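Local coordinates for protein APL1 (Anopheles gambiae, PDB 3O6N) that probably pairs with the leucine-rich repeat protein LRIM1 in a heterodimeric complex that regulates complement-like immunity in the mosquito, at residues A[67-72]-A[89-94]; A[56-61]-A[78-83]; A[258-263]-A[280-285]; A[222-227]-A[246-251]. One frame throughout, in Å; residues are numbered along the deposited sequence.

Contact 1 of 4, residues A[67-72]-A[89-94]; sequences SFRQVE and FAYAHT
Arg69 and Tyr91 stack on one another in the loops that lead two successive turns of a leucine-rich repeat solenoid into their next strands. The guanidinium lies nearly flat on the phenol ring, with planes 22° apart and centres separated by 3.8 Å. The overlap is offset: Arg69 CZ sits 3.4 Å from Tyr91 CE1, which lies over the middle of the guanidinium, while NH2 reaches out above the rim of the ring. This is a cation-pi pair in which the two side chains run side by side in the same direction. Arginine suits the place because its chain, extended from CG to NE (chi3 -179°), is long enough to lie alongside the tyrosine, and NE also bonds to the carbonyl O of Asp66 at the end of helix 63-67. Tyr91 belongs to the type I turn from Phe89 to Ala92, and its side chain also touches Asp66. In solenoid terms, these loops precede the neighbouring parallel strands 73-75 and 97-99. Closer to the strands, Thr94 OG1 donates to Val71 O at 2.7 Å, reaching it from above the carbonyl plane. Threonine, short and branched at CB, can do this because chi1 of 60° puts OG1 between the backbone N and carbonyl carbon, while CG2 approaches Arg69 O at 3.8 Å. Val71, Phe89 and Ala92 all pack on Leu65 of helix 63-67, as small or apolar groups.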
# COMPACT_ATOMS: atom_id res chain seq x y z
N SER A 67 -18.09 -29.45 16.54
CA SER A 67 -18.85 -29.25 17.77
C SER A 67 -19.52 -27.88 17.82
O SER A 67 -20.60 -27.73 18.37
CB SER A 67 -17.95 -29.43 18.99
OG SER A 67 -17.47 -30.75 19.08
N PHE A 68 -18.86 -26.88 17.25
CA PHE A 68 -19.41 -25.53 17.18
C PHE A 68 -19.84 -25.22 15.75
O PHE A 68 -19.03 -24.80 14.93
CB PHE A 68 -18.39 -24.51 17.68
CG PHE A 68 -18.17 -24.56 19.16
CD1 PHE A 68 -18.63 -23.54 19.98
CD2 PHE A 68 -17.51 -25.64 19.74
CE1 PHE A 68 -18.43 -23.59 21.35
CE2 PHE A 68 -17.32 -25.69 21.11
CZ PHE A 68 -17.77 -24.66 21.92
N ARG A 69 -21.12 -25.43 15.46
CA ARG A 69 -21.62 -25.35 14.09
C ARG A 69 -22.43 -24.09 13.79
O ARG A 69 -23.09 -24.00 12.75
CB ARG A 69 -22.46 -26.59 13.76
CG ARG A 69 -21.72 -27.90 13.95
CD ARG A 69 -22.51 -29.06 13.39
NE ARG A 69 -21.82 -30.33 13.57
CZ ARG A 69 -22.35 -31.52 13.28
NH1 ARG A 69 -23.58 -31.58 12.78
NH2 ARG A 69 -21.66 -32.63 13.48
N GLN A 70 -22.38 -23.11 14.68
CA GLN A 70 -23.10 -21.86 14.48
C GLN A 70 -22.17 -20.65 14.56
O GLN A 70 -22.61 -19.53 14.81
CB GLN A 70 -24.25 -21.73 15.48
CG GLN A 70 -25.26 -22.87 15.39
CD GLN A 70 -26.21 -22.91 16.57
OE1 GLN A 70 -26.72 -21.88 17.00
NE2 GLN A 70 -26.44 -24.10 17.10
N VAL A 71 -20.88 -20.89 14.37
CA VAL A 71 -19.88 -19.83 14.44
C VAL A 71 -20.02 -18.87 13.26
O VAL A 71 -20.12 -19.29 12.11
CB VAL A 71 -18.45 -20.39 14.48
CG1 VAL A 71 -17.43 -19.26 14.54
CG2 VAL A 71 -18.28 -21.34 15.66
N GLU A 72 -20.01 -17.57 13.56
CA GLU A 72 -20.10 -16.55 12.52
C GLU A 72 -18.77 -15.83 12.37
O GLU A 72 -18.37 -15.46 11.26
CB GLU A 72 -21.22 -15.55 12.84
CG GLU A 72 -22.60 -16.18 12.90
CD GLU A 72 -23.70 -15.16 13.15
OE1 GLU A 72 -23.37 -14.01 13.53
OE2 GLU A 72 -24.88 -15.51 12.97
N PHE A 89 -13.04 -27.37 8.07
CA PHE A 89 -14.14 -26.46 7.77
C PHE A 89 -15.33 -27.12 7.07
O PHE A 89 -16.06 -26.48 6.32
CB PHE A 89 -13.64 -25.26 6.95
CG PHE A 89 -12.71 -24.36 7.72
CD1 PHE A 89 -13.20 -23.27 8.42
CD2 PHE A 89 -11.34 -24.61 7.75
CE1 PHE A 89 -12.35 -22.44 9.13
CE2 PHE A 89 -10.48 -23.78 8.46
CZ PHE A 89 -10.99 -22.69 9.15
N ALA A 90 -15.53 -28.41 7.35
CA ALA A 90 -16.64 -29.15 6.77
C ALA A 90 -18.00 -28.61 7.24
O ALA A 90 -18.93 -28.49 6.44
CB ALA A 90 -16.52 -30.64 7.10
N TYR A 91 -18.10 -28.29 8.52
CA TYR A 91 -19.34 -27.76 9.09
C TYR A 91 -19.24 -26.27 9.38
O TYR A 91 -19.70 -25.80 10.42
CB TYR A 91 -19.69 -28.50 10.39
CG TYR A 91 -20.04 -29.96 10.20
CD1 TYR A 91 -21.37 -30.37 10.15
CD2 TYR A 91 -19.05 -30.93 10.08
CE1 TYR A 91 -21.70 -31.70 9.99
CE2 TYR A 91 -19.37 -32.26 9.92
CZ TYR A 91 -20.70 -32.64 9.87
OH TYR A 91 -21.02 -33.97 9.70
N ALA A 92 -18.63 -25.51 8.47
CA ALA A 92 -18.40 -24.09 8.70
C ALA A 92 -19.38 -23.21 7.94
O ALA A 92 -19.12 -22.03 7.71
CB ALA A 92 -16.97 -23.74 8.33
N HIS A 93 -20.53 -23.78 7.57
CA HIS A 93 -21.50 -23.12 6.71
C HIS A 93 -21.98 -21.74 7.18
O HIS A 93 -22.44 -20.93 6.38
CB HIS A 93 -22.72 -24.02 6.48
CG HIS A 93 -22.38 -25.33 5.82
ND1 HIS A 93 -22.08 -25.43 4.48
CD2 HIS A 93 -22.31 -26.58 6.32
CE1 HIS A 93 -21.83 -26.69 4.18
NE2 HIS A 93 -21.96 -27.41 5.28
N THR A 94 -21.87 -21.47 8.48
CA THR A 94 -22.37 -20.22 9.03
C THR A 94 -21.29 -19.14 9.18
O THR A 94 -21.60 -17.99 9.49
CB THR A 94 -23.04 -20.44 10.40
OG1 THR A 94 -22.09 -21.00 11.32
CG2 THR A 94 -24.24 -21.37 10.28

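Contact 2 of 4, residues A[56-61]-A[78-83]; sequences TMRKLP and DLQIEE
Met57 N bonds to Leu79 O at 2.9 Å, the first of several backbone bonds that align the two segments in parallel. Arg58 O then receives two donors, Glu82 N at 2.8 Å and Glu83 N at 3.2 Å, and Leu60 N returns a bond to Glu83 O at 2.9 Å. Lys59 and Glu83 form the beta bridge in this run. Outside the backbone, Arg58 NH1 donates to Gln80 OE1 at 3.0 Å, coming from 42° above the amide carbonyl plane. A water in the guanidinium plane takes another NH1 hydrogen and donates to Gln80 O and Glu82 OE2, so the arginine reaches Glu82 through it. Long polar chains suit this partly exposed side. On the inner side Met57 CE presses tightly on Leu79 CD2 at 3.3 Å; the bend at chi3 (-69°) carries CE there, and both residues also pack on Phe52. Leu60 CB and Ile81 CG2 extend the apolar row. Further out, Asn103 OD1 accepts from both Leu79 N and Ile81 N, tying down the backbone ahead of the Lys59-Glu83 bridge. Such an inward asparagine gripping the preceding repeat, with leucine-like side chains lining the core, is the hallmark of the leucine-rich repeat solenoid.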
# COMPACT_ATOMS: atom_id res chain seq x y z
N THR A 56 -2.39 -22.70 21.88
CA THR A 56 -1.64 -23.11 20.70
C THR A 56 -2.31 -24.33 20.06
O THR A 56 -2.68 -25.28 20.74
CB THR A 56 -0.18 -23.47 21.05
OG1 THR A 56 -0.15 -24.64 21.88
CG2 THR A 56 0.50 -22.32 21.77
N MET A 57 -2.48 -24.27 18.74
CA MET A 57 -3.00 -25.41 17.99
C MET A 57 -2.16 -25.59 16.74
O MET A 57 -2.46 -25.03 15.69
CB MET A 57 -4.46 -25.18 17.61
CG MET A 57 -5.43 -25.16 18.78
SD MET A 57 -7.15 -25.28 18.25
CE MET A 57 -7.39 -23.71 17.44
N ARG A 58 -1.09 -26.38 16.86
CA ARG A 58 -0.15 -26.53 15.76
C ARG A 58 -0.80 -27.18 14.53
O ARG A 58 -0.40 -26.94 13.40
CB ARG A 58 1.11 -27.27 16.22
CG ARG A 58 1.67 -26.68 17.51
CD ARG A 58 3.16 -26.92 17.69
NE ARG A 58 3.62 -26.48 19.01
CZ ARG A 58 4.03 -25.25 19.30
NH1 ARG A 58 4.06 -24.31 18.36
NH2 ARG A 58 4.42 -24.95 20.53
N LYS A 59 -1.83 -27.99 14.78
CA LYS A 59 -2.71 -28.44 13.71
C LYS A 59 -4.14 -28.10 14.10
O LYS A 59 -4.59 -28.44 15.19
CB LYS A 59 -2.56 -29.95 13.47
CG LYS A 59 -3.56 -30.50 12.46
CD LYS A 59 -3.27 -31.95 12.11
CE LYS A 59 -4.25 -32.46 11.06
NZ LYS A 59 -3.91 -33.83 10.58
N LEU A 60 -4.85 -27.41 13.21
CA LEU A 60 -6.25 -27.08 13.45
C LEU A 60 -7.12 -28.32 13.24
O LEU A 60 -7.20 -28.84 12.13
CB LEU A 60 -6.70 -25.96 12.52
CG LEU A 60 -8.12 -25.43 12.73
CD1 LEU A 60 -8.23 -24.70 14.07
CD2 LEU A 60 -8.52 -24.52 11.59
N PRO A 61 -7.79 -28.79 14.31
CA PRO A 61 -8.57 -30.03 14.27
C PRO A 61 -9.99 -29.83 13.76
O PRO A 61 -10.56 -28.75 13.92
CB PRO A 61 -8.61 -30.45 15.74
CG PRO A 61 -8.60 -29.15 16.49
CD PRO A 61 -7.77 -28.19 15.66
N ASP A 78 -2.75 -15.95 15.44
CA ASP A 78 -1.63 -16.21 16.35
C ASP A 78 -1.83 -17.42 17.26
O ASP A 78 -1.59 -17.36 18.47
CB ASP A 78 -1.33 -14.97 17.20
CG ASP A 78 -0.03 -15.09 17.98
OD1 ASP A 78 0.88 -15.80 17.51
OD2 ASP A 78 0.07 -14.48 19.06
N LEU A 79 -2.26 -18.53 16.67
CA LEU A 79 -2.45 -19.78 17.41
C LEU A 79 -1.31 -20.75 17.12
O LEU A 79 -1.36 -21.92 17.51
CB LEU A 79 -3.79 -20.42 17.05
CG LEU A 79 -5.00 -20.08 17.91
CD1 LEU A 79 -5.09 -18.60 18.20
CD2 LEU A 79 -6.27 -20.56 17.24
N GLN A 80 -0.28 -20.26 16.44
CA GLN A 80 0.86 -21.08 16.04
C GLN A 80 0.44 -22.29 15.19
O GLN A 80 0.99 -23.38 15.33
CB GLN A 80 1.66 -21.50 17.27
CG GLN A 80 2.16 -20.30 18.08
CD GLN A 80 2.96 -20.69 19.30
OE1 GLN A 80 3.92 -21.46 19.22
NE2 GLN A 80 2.58 -20.15 20.45
N ILE A 81 -0.53 -22.08 14.31
CA ILE A 81 -1.03 -23.13 13.43
C ILE A 81 -0.07 -23.38 12.28
O ILE A 81 0.31 -22.45 11.57
CB ILE A 81 -2.40 -22.76 12.84
CG1 ILE A 81 -3.39 -22.41 13.95
CG2 ILE A 81 -2.94 -23.89 11.95
CD1 ILE A 81 -4.76 -22.02 13.44
N GLU A 82 0.32 -24.63 12.08
CA GLU A 82 1.19 -25.00 10.98
C GLU A 82 0.44 -25.75 9.88
O GLU A 82 0.83 -25.70 8.71
CB GLU A 82 2.35 -25.86 11.48
CG GLU A 82 3.24 -25.15 12.47
CD GLU A 82 4.32 -26.06 13.02
OE1 GLU A 82 5.00 -26.73 12.21
OE2 GLU A 82 4.49 -26.09 14.25
N GLU A 83 -0.63 -26.44 10.26
CA GLU A 83 -1.42 -27.20 9.30
C GLU A 83 -2.90 -27.16 9.64
O GLU A 83 -3.28 -27.06 10.81
CB GLU A 83 -0.93 -28.65 9.22
CG GLU A 83 -1.74 -29.52 8.26
CD GLU A 83 -1.19 -30.93 8.14
OE1 GLU A 83 0.02 -31.12 8.40
OE2 GLU A 83 -1.96 -31.84 7.79
O HOH W 1 3.59 -23.91 15.57

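Contact 3 of 4, residues A[258-263]-A[280-285]; sequences NELEKI and SNNRLV
Arg283 reaches back from one turn of the leucine-rich repeat solenoid to the preceding one, meeting Leu260, Glu259 and Glu261. Both segments follow the consensus strands, where asparagine and leucine point inward and charged residues line the surface. From the start of the side chain, Arg283 CB rests 3.7 Å from Leu260 O, which accepts the hydrogen bond from Arg283 N. A bend at chi3 (-59°) then turns NE out of the line of the chain, and CZ passes Glu259 CB, which lies over one guanidinium face, at 4.0 Å. At the tip the two nitrogens part company. NH1 forms a salt bridge with Glu259 OE1 at 3.5 Å, whereas NH2 bonds to Glu261 OE2 at 3.3 Å in the guanidinium plane, nearly straight (174°), on the anti lone pair of that carboxylate oxygen. Two acids flanking one arginine would be expected to favour its charge. Glu259 OE2 is held by Asn237 ND2, and the Glu259 side chain touches a bound N-acetylglucosamine. Inward, Asn282 is the repeat asparagine: its OD1 takes Leu260 N at 2.9 Å on a lone pair, while ND2 bonds to Leu255 O. Leu284 CD2 packs on Leu260 CB at 3.7 Å, and its CD1 meets Ile263 CG1, as part of the apolar interior. Back at the arginine tip, a water accepts from Arg283 NH2 at 2.7 Å and donates to Glu259 OE1.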
# COMPACT_ATOMS: atom_id res chain seq x y z
N ASN A 258 11.97 6.40 -8.65
CA ASN A 258 11.75 5.82 -9.96
C ASN A 258 12.83 6.30 -10.92
O ASN A 258 13.89 6.76 -10.47
CB ASN A 258 10.34 6.14 -10.47
CG ASN A 258 9.29 5.18 -9.91
OD1 ASN A 258 9.12 4.08 -10.43
ND2 ASN A 258 8.60 5.59 -8.85
N GLU A 259 12.59 6.20 -12.22
CA GLU A 259 13.61 6.57 -13.20
C GLU A 259 13.18 7.73 -14.08
O GLU A 259 13.55 7.80 -15.25
CB GLU A 259 13.97 5.36 -14.06
CG GLU A 259 14.32 4.12 -13.25
CD GLU A 259 14.77 2.97 -14.13
OE1 GLU A 259 15.40 3.23 -15.17
OE2 GLU A 259 14.49 1.81 -13.77
N LEU A 260 12.41 8.65 -13.52
CA LEU A 260 11.89 9.77 -14.30
C LEU A 260 12.98 10.79 -14.57
O LEU A 260 13.77 11.13 -13.68
CB LEU A 260 10.73 10.44 -13.55
CG LEU A 260 9.53 9.55 -13.23
CD1 LEU A 260 8.51 10.32 -12.41
CD2 LEU A 260 8.91 8.99 -14.51
N GLU A 261 13.04 11.29 -15.80
CA GLU A 261 14.08 12.23 -16.19
C GLU A 261 13.54 13.63 -16.41
O GLU A 261 14.30 14.60 -16.42
CB GLU A 261 14.80 11.73 -17.44
CG GLU A 261 15.54 10.42 -17.22
CD GLU A 261 16.23 9.92 -18.47
OE1 GLU A 261 16.18 10.63 -19.50
OE2 GLU A 261 16.81 8.82 -18.43
N LYS A 262 12.23 13.74 -16.60
CA LYS A 262 11.61 15.05 -16.68
C LYS A 262 10.16 15.03 -16.20
O LYS A 262 9.49 14.00 -16.25
CB LYS A 262 11.70 15.62 -18.10
CG LYS A 262 10.98 14.81 -19.15
CD LYS A 262 11.24 15.38 -20.54
CE LYS A 262 10.60 14.53 -21.62
NZ LYS A 262 11.00 14.98 -22.99
N ILE A 263 9.70 16.18 -15.72
CA ILE A 263 8.31 16.36 -15.35
C ILE A 263 7.74 17.55 -16.12
O ILE A 263 8.24 18.67 -16.01
CB ILE A 263 8.15 16.61 -13.83
CG1 ILE A 263 8.45 15.33 -13.04
CG2 ILE A 263 6.75 17.11 -13.52
CD1 ILE A 263 7.42 14.22 -13.25
N SER A 280 10.76 12.59 -5.32
CA SER A 280 12.14 12.63 -4.87
C SER A 280 12.90 11.44 -5.42
O SER A 280 12.30 10.44 -5.82
CB SER A 280 12.22 12.64 -3.34
OG SER A 280 12.08 11.32 -2.82
N ASN A 281 14.23 11.54 -5.45
CA ASN A 281 15.06 10.39 -5.77
C ASN A 281 14.74 9.76 -7.12
O ASN A 281 14.67 8.54 -7.26
CB ASN A 281 14.98 9.35 -4.64
CG ASN A 281 15.62 9.83 -3.35
OD1 ASN A 281 16.82 9.63 -3.13
ND2 ASN A 281 14.84 10.46 -2.48
N ASN A 282 14.54 10.61 -8.12
CA ASN A 282 14.47 10.16 -9.50
C ASN A 282 15.73 10.64 -10.19
O ASN A 282 16.79 10.74 -9.57
CB ASN A 282 13.20 10.68 -10.19
CG ASN A 282 11.99 9.80 -9.90
OD1 ASN A 282 11.60 8.98 -10.73
ND2 ASN A 282 11.39 9.97 -8.72
N ARG A 283 15.63 10.93 -11.48
CA ARG A 283 16.78 11.46 -12.21
C ARG A 283 16.38 12.70 -12.99
O ARG A 283 16.81 12.90 -14.12
CB ARG A 283 17.36 10.40 -13.15
CG ARG A 283 17.71 9.09 -12.45
CD ARG A 283 18.64 8.24 -13.29
NE ARG A 283 18.05 7.91 -14.59
CZ ARG A 283 17.61 6.70 -14.92
NH1 ARG A 283 17.69 5.69 -14.06
NH2 ARG A 283 17.10 6.49 -16.13
N LEU A 284 15.57 13.55 -12.37
CA LEU A 284 15.01 14.71 -13.06
C LEU A 284 16.09 15.71 -13.44
O LEU A 284 16.90 16.12 -12.60
CB LEU A 284 13.96 15.40 -12.21
CG LEU A 284 12.79 14.56 -11.71
CD1 LEU A 284 11.81 15.45 -10.98
CD2 LEU A 284 12.11 13.85 -12.89
N VAL A 285 16.09 16.11 -14.71
CA VAL A 285 16.97 17.17 -15.18
C VAL A 285 16.15 18.32 -15.73
O VAL A 285 16.69 19.38 -16.05
CB VAL A 285 17.93 16.67 -16.28
CG1 VAL A 285 18.92 15.66 -15.71
CG2 VAL A 285 17.15 16.07 -17.45
O HOH W 2 15.76 4.49 -17.29

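Contact 4 of 4, residues A[222-227]-A[246-251]; sequences GPVNVE and NYPGLV
Tyr247 OH is gripped by two waters that link it to the backbone of 222-227. One donates to the hydroxyl at 2.9 Å and also to Gly222 O, while accepting from Asn246 ND2; the other lies in the ring plane, accepts from the hydroxyl at 2.7 Å and donates to Pro223 O. A tyrosine fits because its rigid ring carries a hydroxyl that can both accept and donate at the far end of a buried side chain. The edge of that ring meets Asn225 CB, with CE1 at 3.8 Å. The direct bond is Asn225 N to Asn246 O, 3.0 Å long and almost straight at 163°. Asn225 earns its place by its amide: CG lies anti to the backbone N (chi1 168°), and OD1 accepts from Glu227 N at 2.6 Å, an Asx turn, and from Leu228 N as well. Its ND2 bonds to Val207 O of the preceding turn. Position 222 has a positive phi of 137°, which calls for glycine, since a CB would jam against the preceding carbonyl O. Gly249 suits its place because a CB would point at Val226 O and clash with it, and a third water joins its N to Asn225 O. Pro248 supplies the apolar contact: its CG meets Val226 CG1 at 4.2 Å. A type I turn spans Tyr247 to Leu250. In the leucine-rich repeat solenoid, 222-227 runs from strand 219-221 toward 230-232, and 246-251 leads on into 252-254, so the contact sits just before two neighbouring parallel strands.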
# COMPACT_ATOMS: atom_id res chain seq x y z
N GLY A 222 -4.67 0.78 -17.97
CA GLY A 222 -6.03 0.75 -17.45
C GLY A 222 -6.89 1.90 -17.93
O GLY A 222 -6.38 2.90 -18.43
N PRO A 223 -8.21 1.76 -17.78
CA PRO A 223 -9.20 2.74 -18.23
C PRO A 223 -9.25 3.98 -17.35
O PRO A 223 -8.77 3.95 -16.22
CB PRO A 223 -10.52 1.97 -18.11
CG PRO A 223 -10.29 1.04 -16.97
CD PRO A 223 -8.85 0.61 -17.10
N VAL A 224 -9.83 5.06 -17.87
CA VAL A 224 -10.05 6.26 -17.07
C VAL A 224 -10.81 5.89 -15.80
O VAL A 224 -11.89 5.30 -15.85
CB VAL A 224 -10.83 7.32 -17.86
CG1 VAL A 224 -11.19 8.49 -16.97
CG2 VAL A 224 -10.00 7.79 -19.05
N ASN A 225 -10.20 6.22 -14.66
CA ASN A 225 -10.74 5.91 -13.34
C ASN A 225 -10.89 7.21 -12.56
O ASN A 225 -9.89 7.87 -12.25
CB ASN A 225 -9.79 4.93 -12.63
CG ASN A 225 -10.09 4.75 -11.15
OD1 ASN A 225 -10.78 5.57 -10.53
ND2 ASN A 225 -9.56 3.69 -10.57
N VAL A 226 -12.12 7.60 -12.27
CA VAL A 226 -12.37 8.88 -11.62
C VAL A 226 -12.39 8.77 -10.10
O VAL A 226 -12.51 9.78 -9.41
CB VAL A 226 -13.69 9.53 -12.09
CG1 VAL A 226 -13.66 9.76 -13.61
CG2 VAL A 226 -14.89 8.67 -11.70
N GLU A 227 -12.26 7.55 -9.59
CA GLU A 227 -12.29 7.31 -8.14
C GLU A 227 -10.91 7.36 -7.48
O GLU A 227 -10.80 7.69 -6.30
CB GLU A 227 -12.97 5.97 -7.82
CG GLU A 227 -14.37 5.83 -8.39
CD GLU A 227 -15.33 6.85 -7.82
OE1 GLU A 227 -15.10 7.34 -6.70
OE2 GLU A 227 -16.32 7.18 -8.51
N ASN A 246 -5.14 9.66 -17.00
CA ASN A 246 -6.30 8.80 -16.82
C ASN A 246 -6.89 8.82 -15.41
O ASN A 246 -7.87 8.13 -15.13
CB ASN A 246 -5.96 7.38 -17.24
CG ASN A 246 -5.71 7.28 -18.73
OD1 ASN A 246 -6.23 8.08 -19.51
ND2 ASN A 246 -4.91 6.30 -19.13
N TYR A 247 -6.29 9.62 -14.52
CA TYR A 247 -6.68 9.62 -13.11
C TYR A 247 -6.94 11.03 -12.59
O TYR A 247 -6.20 11.54 -11.75
CB TYR A 247 -5.63 8.87 -12.28
CG TYR A 247 -5.34 7.53 -12.89
CD1 TYR A 247 -6.28 6.50 -12.82
CD2 TYR A 247 -4.18 7.29 -13.61
CE1 TYR A 247 -6.05 5.28 -13.42
CE2 TYR A 247 -3.94 6.06 -14.21
CZ TYR A 247 -4.88 5.06 -14.10
OH TYR A 247 -4.66 3.84 -14.70
N PRO A 248 -8.02 11.66 -13.08
CA PRO A 248 -8.34 13.07 -12.81
C PRO A 248 -8.72 13.35 -11.36
O PRO A 248 -8.72 14.51 -10.94
CB PRO A 248 -9.51 13.35 -13.75
CG PRO A 248 -10.17 12.02 -13.93
CD PRO A 248 -9.04 11.02 -13.94
N GLY A 249 -9.02 12.31 -10.59
CA GLY A 249 -9.42 12.49 -9.21
C GLY A 249 -8.30 12.39 -8.18
O GLY A 249 -8.55 12.50 -6.98
N LEU A 250 -7.06 12.19 -8.64
CA LEU A 250 -5.95 12.00 -7.72
C LEU A 250 -5.77 13.16 -6.75
O LEU A 250 -5.83 14.32 -7.14
CB LEU A 250 -4.64 11.76 -8.48
CG LEU A 250 -4.39 10.36 -9.02
CD1 LEU A 250 -3.13 10.35 -9.89
CD2 LEU A 250 -4.26 9.36 -7.87
N VAL A 251 -5.55 12.84 -5.48
CA VAL A 251 -5.22 13.84 -4.47
C VAL A 251 -3.75 13.73 -4.08
O VAL A 251 -3.08 14.73 -3.83
CB VAL A 251 -6.10 13.70 -3.22
CG1 VAL A 251 -5.57 14.57 -2.08
CG2 VAL A 251 -7.54 14.07 -3.56
O HOH W 3 -4.14 4.07 -17.54
O HOH W 4 -6.98 2.52 -14.69
O HOH W 5 -8.67 9.50 -10.45

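From the N terminus, contact 2 opens at 56-61 and contact 1 at 67-72. Contact 2 then closes at 78-83 and contact 1 at 89-94, so their segments alternate and the loops cross. They touch directly where Phe89 CE2 packs on Leu60 CD2 at 3.8 Å. Far along the chain, contact 4 closes its loop, 222-227 to 246-251, before contact 3 opens, 258-263 to 280-285; their centres lie 22 Å apart. Contacts 1 and 4 join loops entering strands, whereas contacts 2 and 3 join segments that follow the main strands and themselves run into short strands. Contacts 1 and 3, about 54 Å apart between centres, lie on opposite sides of the chain's centre.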